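Local structure of 3-dehydroquinate dehydratase (Zymomonas mobilis subsp. mobilis, 6SMF) at residues 75-81 against 101-107; 93-97 against 122-127. The protein probably catalyses the trans-dehydration of 3-dehydroquinate to 3-dehydroshikimate through an enolate intermediate, the third step of the shikimate pathway to chorismate, working as a homododecamer. All blocks are in the same frame, centred on the assembly; numbering follows the deposited sequence.

How the contacts relate
Contact 1 (75-81 with 101-107) pairs two inner strands of the five-stranded parallel sheet, and contact 2 (93-97 with 122-127) packs two helices on one side of it; their centres lie about 10 Å apart. Along the chain the segments alternate: strand 77-81, helix 90-98, strand 103-107, helix 122-126. Helix 90-98 is thus the crossover between the strands of contact 1, and the short helix follows the second strand. The layers meet directly: V103 CG2 is 3.7 Å from I96 CG2, and E105 CG is 3.5 Å from V123 CG1. Contact 1 ends in N81, predicted to bind substrate, and H107, the predicted proton donor, while contact 2 carries D94, which reaches R118 of a neighbouring subunit.

Contact 1: residues 75-81 against 101-107; sequences AKAVILN and VPVIEVH. With FLC (citrate anion), chain E.
Strands 77-81 and 103-107 run parallel as neighbours in the central sheet of the flavodoxin-like type II dehydroquinase fold, their axes 4.6 Å apart at -31°. All strand residues are extended, and the register pairs V78 with V103, I79 with I104 and L80 with E105, CA to CA 4.7, 4.8 and 5.1 Å. Four backbone hydrogen bonds form the ladder: V78 N to P102 O 3.0 Å, I104 N to V78 O 2.8 Å, L80 N to I104 O 2.8 Å, V106 N to L80 O 2.9 Å. Apolar side chains fill in beside it. V78 CG2 meets V101 CG1 at 4.0 Å and L80 CB meets V103 CG1 at 3.8 Å, while I79 CG2 touches V106 CG2 at 3.7 Å; I79 and I104 share the m,t rotamer and one face. At the C-terminal ends, where parallel sheets commonly place active sites, N81 (chi1 t) and H107 (chi1 m) hydrogen-bond a citrate anion, probably from the crystallisation liquor: N81 ND2 to OB1 2.9 Å, H107 ND1 to OHB 2.8 Å, OHB to N81 OD1 2.9 Å. H87, S109 and L108 N also bind it. H107 NE2 donates a hydrogen bond to E105 OE2, 2.6 Å; H107 is the predicted proton donor. Strand 9-14 flanks 77-81 on its other edge, helix 60-72 packs on V78 and V101, and helix 136-147 on I79, I104 and V106.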
ATOM      1  N   ALA A  75      -8.022 -41.564  -0.123  1.00 94.40           N
ATOM      2  CA  ALA A  75      -6.964 -41.414  -1.153  1.00 91.44           C
ATOM      3  C   ALA A  75      -5.623 -41.134  -0.469  1.00 90.50           C
ATOM      4  O   ALA A  75      -5.603 -40.520   0.633  1.00 95.63           O
ATOM      5  CB  ALA A  75      -7.312 -40.313  -2.121  1.00 89.71           C
ATOM      6  N   LYS A  76      -4.541 -41.560  -1.110  1.00 89.63           N
ATOM      7  CA  LYS A  76      -3.171 -41.461  -0.550  1.00 93.74           C
ATOM      8  C   LYS A  76      -2.660 -40.023  -0.689  1.00 89.62           C
ATOM      9  O   LYS A  76      -1.879 -39.599   0.191  1.00 87.88           O
ATOM     10  CB  LYS A  76      -2.196 -42.373  -1.286  1.00 96.07           C
ATOM     11  CG  LYS A  76      -0.829 -42.397  -0.628  1.00 98.13           C
ATOM     12  CD  LYS A  76       0.148 -43.304  -1.271  1.00102.33           C
ATOM     13  CE  LYS A  76       0.987 -44.098  -0.279  1.00113.10           C
ATOM     14  NZ  LYS A  76       2.081 -43.269   0.264  1.00113.24           N
ATOM     15  N   ALA A  77      -3.039 -39.352  -1.782  1.00 85.86           N
ATOM     16  CA  ALA A  77      -2.570 -37.982  -2.137  1.00 82.43           C
ATOM     17  C   ALA A  77      -3.489 -37.312  -3.166  1.00 79.01           C
ATOM     18  O   ALA A  77      -4.303 -38.007  -3.810  1.00 78.34           O
ATOM     19  CB  ALA A  77      -1.162 -38.044  -2.659  1.00 80.33           C
ATOM     20  N   VAL A  78      -3.415 -35.983  -3.252  1.00 79.37           N
ATOM     21  CA  VAL A  78      -4.015 -35.165  -4.348  1.00 75.49           C
ATOM     22  C   VAL A  78      -2.897 -34.357  -5.000  1.00 73.45           C
ATOM     23  O   VAL A  78      -2.102 -33.706  -4.304  1.00 73.31           O
ATOM     24  CB  VAL A  78      -5.125 -34.224  -3.868  1.00 77.59           C
ATOM     25  CG1 VAL A  78      -5.663 -33.362  -5.001  1.00 78.97           C
ATOM     26  CG2 VAL A  78      -6.247 -34.997  -3.214  1.00 83.67           C
ATOM     27  N   ILE A  79      -2.831 -34.441  -6.313  1.00 73.28           N
ATOM     28  CA  ILE A  79      -1.989 -33.551  -7.137  1.00 70.52           C
ATOM     29  C   ILE A  79      -2.974 -32.535  -7.689  1.00 71.38           C
ATOM     30  O   ILE A  79      -3.966 -32.971  -8.289  1.00 71.14           O
ATOM     31  CB  ILE A  79      -1.275 -34.359  -8.219  1.00 73.53           C
ATOM     32  CG1 ILE A  79      -0.269 -35.359  -7.626  1.00 77.33           C
ATOM     33  CG2 ILE A  79      -0.642 -33.431  -9.224  1.00 73.22           C
ATOM     34  CD1 ILE A  79       0.196 -36.464  -8.614  1.00 80.21           C
ATOM     35  N   LEU A  80      -2.760 -31.252  -7.396  1.00 69.50           N
ATOM     36  CA  LEU A  80      -3.746 -30.185  -7.689  1.00 67.19           C
ATOM     37  C   LEU A  80      -3.075 -29.086  -8.501  1.00 64.15           C
ATOM     38  O   LEU A  80      -2.092 -28.516  -8.037  1.00 60.18           O
ATOM     39  CB  LEU A  80      -4.298 -29.617  -6.377  1.00 65.61           C
ATOM     40  CG  LEU A  80      -5.267 -28.456  -6.546  1.00 62.36           C
ATOM     41  CD1 LEU A  80      -6.464 -28.869  -7.413  1.00 64.09           C
ATOM     42  CD2 LEU A  80      -5.707 -27.944  -5.174  1.00 65.83           C
ATOM     43  N   ASN A  81      -3.592 -28.864  -9.701  1.00 67.44           N
ATOM     44  CA  ASN A  81      -3.309 -27.688 -10.548  1.00 64.00           C
ATOM     45  C   ASN A  81      -4.617 -26.899 -10.628  1.00 64.39           C
ATOM     46  O   ASN A  81      -5.445 -27.216 -11.468  1.00 69.83           O
ATOM     47  CB  ASN A  81      -2.766 -28.126 -11.908  1.00 65.42           C
ATOM     48  CG  ASN A  81      -2.312 -26.920 -12.674  1.00 65.43           C
ATOM     49  OD1 ASN A  81      -2.698 -25.826 -12.295  1.00 65.53           O
ATOM     50  ND2 ASN A  81      -1.517 -27.102 -13.720  1.00 64.88           N
ATOM     51  N   VAL A 101      -5.586 -35.674   3.761  1.00 87.05           N
ATOM     52  CA  VAL A 101      -4.868 -36.155   2.548  1.00 83.42           C
ATOM     53  C   VAL A 101      -3.857 -35.085   2.148  1.00 80.49           C
ATOM     54  O   VAL A 101      -4.263 -33.955   1.879  1.00 74.70           O
ATOM     55  CB  VAL A 101      -5.849 -36.412   1.392  1.00 83.30           C
ATOM     56  CG1 VAL A 101      -5.132 -36.886   0.134  1.00 80.82           C
ATOM     57  CG2 VAL A 101      -6.944 -37.379   1.801  1.00 88.57           C
ATOM     58  N   PRO A 102      -2.551 -35.415   2.006  1.00 79.44           N
ATOM     59  CA  PRO A 102      -1.577 -34.466   1.478  1.00 75.31           C
ATOM     60  C   PRO A 102      -1.923 -33.987   0.061  1.00 72.74           C
ATOM     61  O   PRO A 102      -2.364 -34.778  -0.742  1.00 71.72           O
ATOM     62  CB  PRO A 102      -0.236 -35.193   1.427  1.00 78.11           C
ATOM     63  CG  PRO A 102      -0.472 -36.575   2.055  1.00 84.31           C
ATOM     64  CD  PRO A 102      -1.965 -36.741   2.258  1.00 83.74           C
ATOM     65  N   VAL A 103      -1.714 -32.694  -0.185  1.00 69.97           N
ATOM     66  CA  VAL A 103      -1.903 -32.040  -1.504  1.00 69.62           C
ATOM     67  C   VAL A 103      -0.541 -31.542  -2.010  1.00 70.17           C
ATOM     68  O   VAL A 103       0.209 -30.882  -1.252  1.00 69.76           O
ATOM     69  CB  VAL A 103      -2.926 -30.907  -1.409  1.00 68.73           C
ATOM     70  CG1 VAL A 103      -3.140 -30.239  -2.765  1.00 70.27           C
ATOM     71  CG2 VAL A 103      -4.232 -31.396  -0.829  1.00 70.48           C
ATOM     72  N   ILE A 104      -0.225 -31.902  -3.247  1.00 71.16           N
ATOM     73  CA  ILE A 104       0.930 -31.357  -4.008  1.00 72.39           C
ATOM     74  C   ILE A 104       0.412 -30.374  -5.067  1.00 72.40           C
ATOM     75  O   ILE A 104      -0.436 -30.773  -5.925  1.00 71.14           O
ATOM     76  CB  ILE A 104       1.722 -32.500  -4.631  1.00 72.50           C
ATOM     77  CG1 ILE A 104       2.267 -33.415  -3.547  1.00 75.39           C
ATOM     78  CG2 ILE A 104       2.825 -31.945  -5.512  1.00 73.90           C
ATOM     79  CD1 ILE A 104       2.751 -34.729  -4.093  1.00 80.44           C
ATOM     80  N   GLU A 105       0.875 -29.130  -4.987  1.00 67.30           N
ATOM     81  CA  GLU A 105       0.561 -28.091  -5.989  1.00 62.80           C
ATOM     82  C   GLU A 105       1.390 -28.394  -7.231  1.00 62.80           C
ATOM     83  O   GLU A 105       2.587 -28.646  -7.085  1.00 60.42           O
ATOM     84  CB  GLU A 105       0.911 -26.707  -5.457  1.00 60.24           C
ATOM     85  CG  GLU A 105       0.372 -25.579  -6.300  1.00 61.12           C
ATOM     86  CD  GLU A 105       0.748 -24.189  -5.791  1.00 67.57           C
ATOM     87  OE1 GLU A 105       1.569 -24.067  -4.786  1.00 59.15           O
ATOM     88  OE2 GLU A 105       0.216 -23.211  -6.403  1.00 65.99           O
ATOM     89  N   VAL A 106       0.762 -28.327  -8.403  1.00 63.74           N
ATOM     90  CA  VAL A 106       1.430 -28.479  -9.718  1.00 64.82           C
ATOM     91  C   VAL A 106       1.059 -27.314 -10.642  1.00 62.43           C
ATOM     92  O   VAL A 106      -0.105 -26.921 -10.677  1.00 61.43           O
ATOM     93  CB  VAL A 106       1.078 -29.846 -10.312  1.00 67.05           C
ATOM     94  CG1 VAL A 106       1.232 -29.853 -11.802  1.00 70.82           C
ATOM     95  CG2 VAL A 106       1.952 -30.904  -9.690  1.00 70.14           C
ATOM     96  N   HIS A 107       2.058 -26.786 -11.344  1.00 60.61           N
ATOM     97  CA  HIS A 107       1.901 -25.871 -12.492  1.00 64.67           C
ATOM     98  C   HIS A 107       2.821 -26.351 -13.620  1.00 66.86           C
ATOM     99  O   HIS A 107       3.990 -26.688 -13.360  1.00 63.97           O
ATOM    100  CB  HIS A 107       2.199 -24.399 -12.134  1.00 63.25           C
ATOM    101  CG  HIS A 107       1.478 -23.952 -10.911  1.00 62.19           C
ATOM    102  ND1 HIS A 107       0.123 -23.724 -10.899  1.00 62.42           N
ATOM    103  CD2 HIS A 107       1.924 -23.722  -9.654  1.00 60.78           C
ATOM    104  CE1 HIS A 107      -0.220 -23.317  -9.704  1.00 62.50           C
ATOM    105  NE2 HIS A 107       0.878 -23.324  -8.916  1.00 59.55           N
TER
HETATM  106  CAC FLC E 201      -1.165 -20.505 -13.159  1.00 88.08           C
HETATM  107  CA  FLC E 201      -0.335 -21.436 -14.059  1.00 84.84           C
HETATM  108  CB  FLC E 201      -1.036 -22.748 -14.455  1.00 76.53           C
HETATM  109  CBC FLC E 201      -0.118 -23.699 -15.223  1.00 64.51           C
HETATM  110  CG  FLC E 201      -2.264 -22.503 -15.348  1.00 82.52           C
HETATM  111  CGC FLC E 201      -2.096 -22.566 -16.866  1.00 89.38           C
HETATM  112  OA1 FLC E 201      -2.316 -20.151 -13.580  1.00 82.99           O
HETATM  113  OA2 FLC E 201      -0.684 -20.147 -12.038  1.00 85.59           O
HETATM  114  OB1 FLC E 201      -0.407 -24.828 -15.210  1.00 65.44           O
HETATM  115  OB2 FLC E 201       0.822 -23.286 -15.722  1.00 64.50           O
HETATM  116  OG1 FLC E 201      -3.041 -23.102 -17.545  1.00 96.81           O
HETATM  117  OG2 FLC E 201      -1.139 -21.965 -17.391  1.00 89.73           O
HETATM  118  OHB FLC E 201      -1.418 -23.349 -13.221  1.00 73.24           O

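Contact 2: residues 93-97 against 122-127; sequences YDAIR and YVGEAA
Helix 90-98, the connection of a beta-alpha-beta crossover in this flavodoxin-like fold, lies beside the short, weakly bonded helix 122-126, the two segment axes 8.5 Å apart and crossing at -20°, nearly parallel. Closest CA pairing is Y93 with Y122, 5.3 Å. Y93 (chi1 t, chi2 91°) leads the contact: its CB meets Y122 CB at 4.0 Å, its ring edge brings CD1 to 3.5 Å from Y122 O, and CD1 also touches A126 CB at 3.5 Å, with CE1 3.9 Å from E125 CB. The hydroxyl of Y93 hydrogen-bonds to E115 of a neighbouring subunit. D94 points away from 122-127 and forms a salt bridge with R118 of that subunit; both are predicted substrate-binding residues, consistent with an active site completed between chains. One turn on from Y93, I96 (m,t) points toward 122-127 and packs on V123 and A126, CD1 to V123 CG1 4.0 Å and CG2 to A126 CB 3.7 Å. R97, exposed, lays its aliphatic part alongside, CG to A126 CB 3.7 Å. In the partner backbone A126 N and A127 N both hydrogen-bond to V123 O, at 2.9 and 2.8 Å, and A126 O sits 3.4 Å from I96 CG2.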
ATOM      1  N   TYR A  93      -8.028 -23.153  -0.385  1.00 65.47           N
ATOM      2  CA  TYR A  93      -7.011 -23.107   0.691  1.00 62.56           C
ATOM      3  C   TYR A  93      -7.615 -23.825   1.908  1.00 67.17           C
ATOM      4  O   TYR A  93      -6.944 -24.665   2.508  1.00 69.12           O
ATOM      5  CB  TYR A  93      -6.576 -21.659   0.940  1.00 56.96           C
ATOM      6  CG  TYR A  93      -5.953 -21.398   2.282  1.00 55.12           C
ATOM      7  CD1 TYR A  93      -4.596 -21.500   2.491  1.00 56.45           C
ATOM      8  CD2 TYR A  93      -6.738 -21.030   3.357  1.00 56.19           C
ATOM      9  CE1 TYR A  93      -4.027 -21.266   3.743  1.00 60.52           C
ATOM     10  CE2 TYR A  93      -6.197 -20.787   4.597  1.00 58.35           C
ATOM     11  CZ  TYR A  93      -4.843 -20.900   4.810  1.00 60.56           C
ATOM     12  OH  TYR A  93      -4.469 -20.651   6.113  1.00 63.24           O
ATOM     13  N   ASP A  94      -8.866 -23.514   2.241  1.00 64.20           N
ATOM     14  CA  ASP A  94      -9.543 -24.059   3.445  1.00 62.93           C
ATOM     15  C   ASP A  94      -9.813 -25.558   3.246  1.00 67.32           C
ATOM     16  O   ASP A  94      -9.610 -26.324   4.240  1.00 68.83           O
ATOM     17  CB  ASP A  94     -10.819 -23.276   3.732  1.00 62.53           C
ATOM     18  CG  ASP A  94     -10.574 -22.091   4.628  1.00 64.90           C
ATOM     19  OD1 ASP A  94      -9.530 -22.085   5.335  1.00 65.48           O
ATOM     20  OD2 ASP A  94     -11.460 -21.240   4.696  1.00 69.63           O
ATOM     21  N   ALA A  95     -10.232 -25.961   2.039  1.00 60.76           N
ATOM     22  CA  ALA A  95     -10.461 -27.385   1.699  1.00 65.73           C
ATOM     23  C   ALA A  95      -9.184 -28.193   1.953  1.00 63.35           C
ATOM     24  O   ALA A  95      -9.246 -29.160   2.704  1.00 72.31           O
ATOM     25  CB  ALA A  95     -10.919 -27.526   0.277  1.00 65.55           C
ATOM     26  N   ILE A  96      -8.051 -27.754   1.426  1.00 62.60           N
ATOM     27  CA  ILE A  96      -6.733 -28.423   1.623  1.00 63.58           C
ATOM     28  C   ILE A  96      -6.424 -28.506   3.116  1.00 68.12           C
ATOM     29  O   ILE A  96      -6.122 -29.603   3.611  1.00 72.02           O
ATOM     30  CB  ILE A  96      -5.633 -27.700   0.863  1.00 58.20           C
ATOM     31  CG1 ILE A  96      -5.884 -27.745  -0.632  1.00 59.36           C
ATOM     32  CG2 ILE A  96      -4.287 -28.278   1.223  1.00 59.30           C
ATOM     33  CD1 ILE A  96      -5.164 -26.636  -1.369  1.00 61.22           C
ATOM     34  N   ARG A  97      -6.574 -27.401   3.828  1.00 67.77           N
ATOM     35  CA  ARG A  97      -6.283 -27.405   5.273  1.00 70.18           C
ATOM     36  C   ARG A  97      -7.242 -28.309   6.064  1.00 71.07           C
ATOM     37  O   ARG A  97      -6.772 -28.921   7.058  1.00 67.52           O
ATOM     38  CB  ARG A  97      -6.234 -25.971   5.754  1.00 72.09           C
ATOM     39  CG  ARG A  97      -4.881 -25.368   5.420  1.00 76.76           C
ATOM     40  CD  ARG A  97      -4.636 -24.046   6.089  1.00 87.40           C
ATOM     41  NE  ARG A  97      -4.017 -24.168   7.412  1.00 94.70           N
ATOM     42  CZ  ARG A  97      -4.502 -23.633   8.530  1.00100.49           C
ATOM     43  NH1 ARG A  97      -5.629 -22.943   8.503  1.00105.35           N
ATOM     44  NH2 ARG A  97      -3.903 -23.853   9.688  1.00110.82           N
ATOM     45  N   TYR A 122      -2.867 -19.397  -3.026  1.00 57.38           N
ATOM     46  CA  TYR A 122      -3.692 -19.894  -1.900  1.00 56.95           C
ATOM     47  C   TYR A 122      -3.457 -21.409  -1.790  1.00 58.74           C
ATOM     48  O   TYR A 122      -3.301 -21.913  -0.686  1.00 55.21           O
ATOM     49  CB  TYR A 122      -5.150 -19.512  -2.071  1.00 53.49           C
ATOM     50  CG  TYR A 122      -5.472 -18.099  -1.674  1.00 55.34           C
ATOM     51  CD1 TYR A 122      -5.373 -17.666  -0.367  1.00 55.47           C
ATOM     52  CD2 TYR A 122      -5.857 -17.167  -2.631  1.00 58.64           C
ATOM     53  CE1 TYR A 122      -5.720 -16.369   0.003  1.00 55.42           C
ATOM     54  CE2 TYR A 122      -6.138 -15.861  -2.287  1.00 55.20           C
ATOM     55  CZ  TYR A 122      -6.089 -15.460  -0.972  1.00 56.35           C
ATOM     56  OH  TYR A 122      -6.448 -14.169  -0.671  1.00 67.58           O
ATOM     57  N   VAL A 123      -3.278 -22.113  -2.893  1.00 58.00           N
ATOM     58  CA  VAL A 123      -2.962 -23.575  -2.811  1.00 60.08           C
ATOM     59  C   VAL A 123      -1.636 -23.794  -2.091  1.00 60.93           C
ATOM     60  O   VAL A 123      -1.599 -24.589  -1.112  1.00 59.98           O
ATOM     61  CB  VAL A 123      -2.916 -24.207  -4.195  1.00 59.87           C
ATOM     62  CG1 VAL A 123      -2.366 -25.606  -4.107  1.00 64.92           C
ATOM     63  CG2 VAL A 123      -4.285 -24.186  -4.851  1.00 62.18           C
ATOM     64  N   GLY A 124      -0.597 -23.111  -2.554  1.00 60.95           N
ATOM     65  CA  GLY A 124       0.759 -23.215  -1.989  1.00 62.83           C
ATOM     66  C   GLY A 124       0.798 -22.889  -0.507  1.00 63.09           C
ATOM     67  O   GLY A 124       1.653 -23.436   0.194  1.00 61.99           O
ATOM     68  N   GLU A 125      -0.067 -21.992  -0.045  1.00 59.90           N
ATOM     69  CA  GLU A 125      -0.089 -21.596   1.381  1.00 60.26           C
ATOM     70  C   GLU A 125      -0.620 -22.755   2.248  1.00 63.01           C
ATOM     71  O   GLU A 125      -0.377 -22.730   3.437  1.00 62.67           O
ATOM     72  CB  GLU A 125      -0.938 -20.340   1.553  1.00 58.19           C
ATOM     73  CG  GLU A 125      -0.219 -19.121   1.046  1.00 60.87           C
ATOM     74  CD  GLU A 125      -0.966 -17.817   1.165  1.00 61.36           C
ATOM     75  OE1 GLU A 125      -1.701 -17.641   2.181  1.00 66.66           O
ATOM     76  OE2 GLU A 125      -0.786 -16.978   0.256  1.00 58.41           O
ATOM     77  N   ALA A 126      -1.312 -23.732   1.664  1.00 63.05           N
ATOM     78  CA  ALA A 126      -2.006 -24.804   2.418  1.00 64.22           C
ATOM     79  C   ALA A 126      -1.431 -26.188   2.099  1.00 64.83           C
ATOM     80  O   ALA A 126      -1.611 -27.087   2.917  1.00 66.58           O
ATOM     81  CB  ALA A 126      -3.451 -24.771   2.085  1.00 63.19           C
ATOM     82  N   ALA A 127      -0.750 -26.323   0.959  1.00 62.35           N
ATOM     83  CA  ALA A 127      -0.280 -27.603   0.433  1.00 60.35           C
ATOM     84  C   ALA A 127       1.002 -28.024   1.135  1.00 62.20           C
ATOM     85  O   ALA A 127       1.621 -27.232   1.839  1.00 62.89           O
ATOM     86  CB  ALA A 127      -0.074 -27.503  -1.052  1.00 65.50           C
TER